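Local coordinates for protein maleylpyruvate isomerase (Ralstonia sp., PDB 2V6K) that catalyses the glutathione-dependent isomerisation of maleylpyruvate to fumarylpyruvate in naphthalene degradation, working as a homodimeric zeta-class member of the glutathione S-transferase superfamily, at residues G90-R93 against V94-A98; P162-A165 against D166-V170. All blocks are in the same frame, centred on the assembly; numbering follows the deposited sequence.

Contact 1 of 2, residues G90-R93 against V94-A98; sequences GRQR and VRALA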
ATOM      1  N   GLY A  90     -15.425   9.229   6.491  1.00 10.08           N
ATOM      2  CA  GLY A  90     -15.057   9.575   5.125  1.00  9.98           C
ATOM      3  C   GLY A  90     -13.569   9.446   4.879  1.00  9.93           C
ATOM      4  O   GLY A  90     -13.156   8.939   3.832  1.00  9.81           O
ATOM      5  N   ARG A  91     -12.757   9.902   5.835  1.00  8.33           N
ATOM      6  CA  ARG A  91     -11.297   9.739   5.767  1.00  9.68           C
ATOM      7  C   ARG A  91     -10.950   8.271   5.565  1.00  7.85           C
ATOM      8  O   ARG A  91     -10.143   7.932   4.695  1.00  7.51           O
ATOM      9  CB  ARG A  91     -10.613  10.224   7.054  1.00 10.34           C
ATOM     10  CG  ARG A  91     -10.349  11.712   7.167  1.00 13.38           C
ATOM     11  CD  ARG A  91      -9.953  12.095   8.605  1.00 17.94           C
ATOM     12  NE  ARG A  91      -8.618  11.624   9.005  1.00 24.54           N
ATOM     13  CZ  ARG A  91      -8.372  10.701   9.939  1.00 26.21           C
ATOM     14  NH1 ARG A  91      -9.368  10.117  10.599  1.00 25.00           N
ATOM     15  NH2 ARG A  91      -7.116  10.359  10.224  1.00 16.24           N
ATOM     16  N   GLN A  92     -11.554   7.404   6.375  1.00  6.57           N
ATOM     17  CA  GLN A  92     -11.253   5.980   6.306  1.00  6.50           C
ATOM     18  C   GLN A  92     -11.670   5.384   4.964  1.00  6.95           C
ATOM     19  O   GLN A  92     -10.931   4.587   4.383  1.00  6.69           O
ATOM     20  CB  GLN A  92     -11.895   5.236   7.480  1.00  6.63           C
ATOM     21  CG  GLN A  92     -11.286   3.851   7.756  1.00  6.32           C
ATOM     22  CD  GLN A  92     -11.760   2.756   6.812  1.00  7.39           C
ATOM     23  OE1 GLN A  92     -11.083   1.733   6.645  1.00  8.74           O
ATOM     24  NE2 GLN A  92     -12.924   2.949   6.205  1.00  6.05           N
ATOM     25  N   ARG A  93     -12.834   5.781   4.458  1.00  7.20           N
ATOM     26  CA  ARG A  93     -13.345   5.250   3.185  1.00  8.26           C
ATOM     27  C   ARG A  93     -12.464   5.652   2.012  1.00  6.83           C
ATOM     28  O   ARG A  93     -12.187   4.835   1.135  1.00  6.98           O
ATOM     29  CB  ARG A  93     -14.783   5.713   2.911  1.00  9.04           C
ATOM     30  CG  ARG A  93     -15.769   5.456   4.028  1.00 15.11           C
ATOM     31  CD  ARG A  93     -15.949   3.984   4.297  1.00 16.64           C
ATOM     32  NE  ARG A  93     -16.751   3.796   5.503  1.00 19.12           N
ATOM     33  CZ  ARG A  93     -17.060   2.620   6.041  1.00 21.07           C
ATOM     34  NH1 ARG A  93     -16.650   1.482   5.490  1.00 21.92           N
ATOM     35  NH2 ARG A  93     -17.787   2.593   7.144  1.00 20.39           N
ATOM     36  N   VAL A  94     -12.043   6.914   1.984  1.00  4.34           N
ATOM     37  CA  VAL A  94     -11.177   7.397   0.912  1.00  4.17           C
ATOM     38  C   VAL A  94      -9.817   6.712   0.986  1.00  4.11           C
ATOM     39  O   VAL A  94      -9.277   6.284  -0.035  1.00  4.19           O
ATOM     40  CB  VAL A  94     -11.036   8.940   0.935  1.00  4.21           C
ATOM     41  CG1 VAL A  94      -9.969   9.394  -0.047  1.00  5.11           C
ATOM     42  CG2 VAL A  94     -12.365   9.599   0.588  1.00  5.45           C
ATOM     43  N   ARG A  95      -9.262   6.585   2.187  1.00  3.41           N
ATOM     44  CA  ARG A  95      -8.003   5.855   2.336  1.00  3.26           C
ATOM     45  C   ARG A  95      -8.139   4.388   1.944  1.00  3.67           C
ATOM     46  O   ARG A  95      -7.196   3.810   1.409  1.00  4.38           O
ATOM     47  CB  ARG A  95      -7.459   5.982   3.759  1.00  3.66           C
ATOM     48  CG  ARG A  95      -6.890   7.349   4.084  1.00  3.92           C
ATOM     49  CD  ARG A  95      -6.212   7.326   5.444  1.00  5.39           C
ATOM     50  NE  ARG A  95      -5.511   8.577   5.735  1.00  4.99           N
ATOM     51  CZ  ARG A  95      -5.753   9.365   6.776  1.00  5.18           C
ATOM     52  NH1 ARG A  95      -6.692   9.051   7.669  1.00  6.11           N
ATOM     53  NH2 ARG A  95      -5.037  10.472   6.927  1.00  5.14           N
ATOM     54  N   ALA A  96      -9.292   3.780   2.210  1.00  3.17           N
ATOM     55  CA  ALA A  96      -9.504   2.374   1.858  1.00  3.26           C
ATOM     56  C   ALA A  96      -9.550   2.193   0.344  1.00  3.74           C
ATOM     57  O   ALA A  96      -8.933   1.268  -0.198  1.00  4.29           O
ATOM     58  CB  ALA A  96     -10.767   1.833   2.506  1.00  3.58           C
ATOM     59  N   LEU A  97     -10.273   3.077  -0.342  1.00  3.42           N
ATOM     60  CA  LEU A  97     -10.326   3.043  -1.802  1.00  3.18           C
ATOM     61  C   LEU A  97      -8.924   3.174  -2.383  1.00  3.37           C
ATOM     62  O   LEU A  97      -8.526   2.400  -3.260  1.00  4.28           O
ATOM     63  CB  LEU A  97     -11.233   4.156  -2.340  1.00  3.42           C
ATOM     64  CG  LEU A  97     -12.737   3.942  -2.138  1.00  4.86           C
ATOM     65  CD1 LEU A  97     -13.501   5.217  -2.453  1.00  7.52           C
ATOM     66  CD2 LEU A  97     -13.254   2.784  -2.985  1.00  6.78           C
ATOM     67  N   ALA A  98      -8.164   4.142  -1.877  1.00  3.97           N
ATOM     68  CA  ALA A  98      -6.803   4.356  -2.355  1.00  3.52           C
ATOM     69  C   ALA A  98      -5.956   3.115  -2.127  1.00  3.58           C
ATOM     70  O   ALA A  98      -5.196   2.719  -3.010  1.00  4.47           O
ATOM     71  CB  ALA A  98      -6.174   5.566  -1.676  1.00  3.75           C
TER
HETATM   72  O   HOH W   1      -5.218  12.758   8.748  1.00 24.75           O
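Arg91 and Arg95, one helical turn apart, run side by side and point the same way. CB and CG of Arg95 both pass the carbonyl oxygen of Arg91, one turn earlier, CG lying 3.4 Å from Arg91 O, and CD is still 4.0 Å from Arg91 O. The chain is straight from CG to NE, and NE forms a salt bridge with Glu72 of the same chain. At the tip, Arg95 NH1 comes over a face of the Arg91 guanidinium, 2.9 Å from Arg91 NH2 and 3.3 Å from Arg91 CZ, while Arg95 meets Arg91 NH2 at its own edge. The two planes stand 88° apart. A bend at chi3 of Arg91 (71°) brings its group there. Both belong to helix 88-104 of the all-helical C-terminal domain of the glutathione S-transferase fold, on the side that faces the second subunit, whose Glu76 takes a salt bridge from Arg91 NH1. Such carboxylates presumably offset the closeness of two cations. Arg95 NH2 donates to a water 2.9 Å from it, which Arg91 NH2 reaches only weakly. Beneath the pair, Arg95 N donates to Arg91 O at 3.0 Å, and Leu97 N repeats the i to i+4 bond to Arg93 O.

Contact 2 of 2, residues P162-A165 against D166-V170; sequences PTLA and DCYLV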
ATOM      1  N   PRO A 162     -12.765  15.943  -6.351  1.00  5.67           N
ATOM      2  CA  PRO A 162     -11.692  14.950  -6.415  1.00  6.63           C
ATOM      3  C   PRO A 162     -11.034  14.757  -5.053  1.00  6.36           C
ATOM      4  O   PRO A 162     -10.893  15.711  -4.286  1.00  6.95           O
ATOM      5  CB  PRO A 162     -10.696  15.571  -7.397  1.00  6.60           C
ATOM      6  CG  PRO A 162     -11.512  16.530  -8.206  1.00  8.50           C
ATOM      7  CD  PRO A 162     -12.520  17.086  -7.253  1.00  6.88           C
ATOM      8  N   THR A 163     -10.665  13.515  -4.757  1.00  5.54           N
ATOM      9  CA  THR A 163      -9.961  13.182  -3.521  1.00  5.69           C
ATOM     10  C   THR A 163      -8.732  12.359  -3.867  1.00  6.02           C
ATOM     11  O   THR A 163      -8.500  12.016  -5.040  1.00  6.12           O
ATOM     12  CB  THR A 163     -10.835  12.362  -2.544  1.00  5.85           C
ATOM     13  OG1 THR A 163     -11.202  11.120  -3.158  1.00  6.92           O
ATOM     14  CG2 THR A 163     -12.087  13.136  -2.126  1.00  7.08           C
ATOM     15  N   LEU A 164      -7.929  12.020  -2.864  1.00  5.67           N
ATOM     16  CA  LEU A 164      -6.762  11.211  -3.185  1.00  7.01           C
ATOM     17  C   LEU A 164      -7.119   9.842  -3.766  1.00  7.00           C
ATOM     18  O   LEU A 164      -6.321   9.266  -4.498  1.00  7.19           O
ATOM     19  CB  LEU A 164      -5.735  11.132  -2.048  1.00  9.80           C
ATOM     20  CG  LEU A 164      -6.041  10.577  -0.665  1.00 10.87           C
ATOM     21  CD1 LEU A 164      -6.139   9.059  -0.673  1.00  8.05           C
ATOM     22  CD2 LEU A 164      -4.941  11.042   0.288  1.00 11.50           C
ATOM     23  N   ALA A 165      -8.324   9.334  -3.497  1.00  5.85           N
ATOM     24  CA  ALA A 165      -8.727   8.066  -4.119  1.00  6.37           C
ATOM     25  C   ALA A 165      -8.696   8.175  -5.647  1.00  6.34           C
ATOM     26  O   ALA A 165      -8.240   7.258  -6.334  1.00  6.79           O
ATOM     27  CB  ALA A 165     -10.101   7.620  -3.631  1.00  6.95           C
ATOM     28  N   ASP A 166      -9.140   9.308  -6.181  1.00  5.77           N
ATOM     29  CA  ASP A 166      -9.119   9.518  -7.632  1.00  5.99           C
ATOM     30  C   ASP A 166      -7.699   9.595  -8.168  1.00  5.83           C
ATOM     31  O   ASP A 166      -7.437   9.186  -9.305  1.00  6.50           O
ATOM     32  CB  ASP A 166      -9.879  10.791  -8.005  1.00  5.80           C
ATOM     33  CG  ASP A 166     -11.299  10.780  -7.503  1.00  6.73           C
ATOM     34  OD1 ASP A 166     -12.039   9.818  -7.801  1.00  6.83           O
ATOM     35  OD2 ASP A 166     -11.677  11.747  -6.809  1.00  6.95           O
ATOM     36  N   CYS A 167      -6.785  10.127  -7.360  1.00  6.11           N
ATOM     37  CA  CYS A 167      -5.372  10.178  -7.734  1.00  6.34           C
ATOM     38  C   CYS A 167      -4.808   8.784  -7.943  1.00  6.55           C
ATOM     39  O   CYS A 167      -3.953   8.597  -8.802  1.00  6.58           O
ATOM     40  CB  CYS A 167      -4.534  10.907  -6.685  1.00  6.14           C
ATOM     41  SG  CYS A 167      -4.967  12.627  -6.439  1.00  7.17           S
ATOM     42  N   TYR A 168      -5.286   7.817  -7.161  1.00  6.27           N
ATOM     43  CA  TYR A 168      -4.870   6.427  -7.326  1.00  6.24           C
ATOM     44  C   TYR A 168      -5.640   5.730  -8.446  1.00  7.24           C
ATOM     45  O   TYR A 168      -5.065   4.940  -9.199  1.00  6.88           O
ATOM     46  CB  TYR A 168      -5.096   5.639  -6.041  1.00  6.39           C
ATOM     47  CG  TYR A 168      -4.142   5.887  -4.892  1.00  5.36           C
ATOM     48  CD1 TYR A 168      -3.317   4.861  -4.423  1.00  5.96           C
ATOM     49  CD2 TYR A 168      -4.116   7.109  -4.216  1.00  5.89           C
ATOM     50  CE1 TYR A 168      -2.475   5.051  -3.339  1.00  4.69           C
ATOM     51  CE2 TYR A 168      -3.272   7.308  -3.120  1.00  5.11           C
ATOM     52  CZ  TYR A 168      -2.463   6.270  -2.684  1.00  4.85           C
ATOM     53  OH  TYR A 168      -1.654   6.430  -1.591  1.00  5.87           O
ATOM     54  N   LEU A 169      -6.943   5.986  -8.547  1.00  6.27           N
ATOM     55  CA  LEU A 169      -7.776   5.258  -9.500  1.00  6.64           C
ATOM     56  C   LEU A 169      -7.417   5.548 -10.954  1.00  6.97           C
ATOM     57  O   LEU A 169      -7.301   4.624 -11.768  1.00  7.08           O
ATOM     58  CB  LEU A 169      -9.265   5.541  -9.259  1.00  7.18           C
ATOM     59  CG  LEU A 169     -10.217   4.807 -10.206  1.00  5.80           C
ATOM     60  CD1 LEU A 169     -10.194   3.304  -9.935  1.00  7.47           C
ATOM     61  CD2 LEU A 169     -11.626   5.376 -10.081  1.00  7.53           C
ATOM     62  N   VAL A 170      -7.255   6.823 -11.286  1.00  6.17           N
ATOM     63  CA  VAL A 170      -7.051   7.211 -12.678  1.00  6.08           C
ATOM     64  C   VAL A 170      -5.821   6.531 -13.322  1.00  6.05           C
ATOM     65  O   VAL A 170      -5.940   5.948 -14.392  1.00  5.65           O
ATOM     66  CB  VAL A 170      -7.096   8.751 -12.849  1.00  6.18           C
ATOM     67  CG1 VAL A 170      -6.552   9.182 -14.193  1.00  6.26           C
ATOM     68  CG2 VAL A 170      -8.536   9.230 -12.683  1.00  6.78           C
TER
HETATM   69  O   HOH W   2     -13.351  11.541  -4.819  1.00 11.30           O
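The carboxylate of Asp166 turns back to Thr163, where OD2 accepts the backbone N-H of Thr163 at 2.9 Å. That bond is nearly straight at the hydrogen (163°), and the donor arrives on the anti side of OD2, 23° out of the carboxylate plane. With Asp166 CG beside its own backbone N (chi1 -56°), the acid is held over the start of the helix. The return half of the exchange is looser: Thr163 OG1 accepts from Ala165 N in a weak bond of 3.4 Å. A water lies 2.7 Å from Thr163 OG1 and 2.6 Å from Asp166 OD2, between the two side chains. Asp166 CB also rests against Thr163 O, at 3.5 Å.

One turn on, Leu164 and Tyr168 lie alongside each other and point the same way. Leu164 O sits at the edge of the Tyr168 ring, 3.1 Å from Tyr168 CD2, and also accepts the Tyr168 N-H. Leu164 CD1 reaches Tyr168 CE2 at 4.2 Å, a lighter apolar touch.

Farther out, the hydroxyl of Ser157 is hydrogen-bonded to Asp166 OD1, so both carboxylate oxygens are engaged and the rotation of the group is fixed. Val192 and Cys196 of helix 187-196 pack against the same side chain, while Val94 of helix 88-104 touches Thr163 and Leu164. A threonine at the N-cap with an acid three residues later is a capping box, and at the start of this core helix it matches the N-capping box known from the glutathione S-transferase fold.

Along the chain the two contacts come in series: residues 90-98, near the start of helix 88-104, precede residues 162-170, which open helix 164-178. Their centres are nevertheless only about 10 Å apart, because the two helices pack together within the C-terminal GST domain. Small side chains pack at the junction: Ala98 CB lies 3.6 Å from Leu164 CD1, an apolar touch, and Val94 CG1 rests against the Thr163 hydroxyl, 3.8 Å from Thr163 OG1. The roles differ. Contact 1 turns its arginines towards the second subunit, whereas contact 2 sits deeper, about 8 Å from the centre of the chain. Helix 88-104 thus connects the capped start of helix 164-178 with the dimer interface, and both helices end at glutathione-binding residues, Asp104 and Arg178.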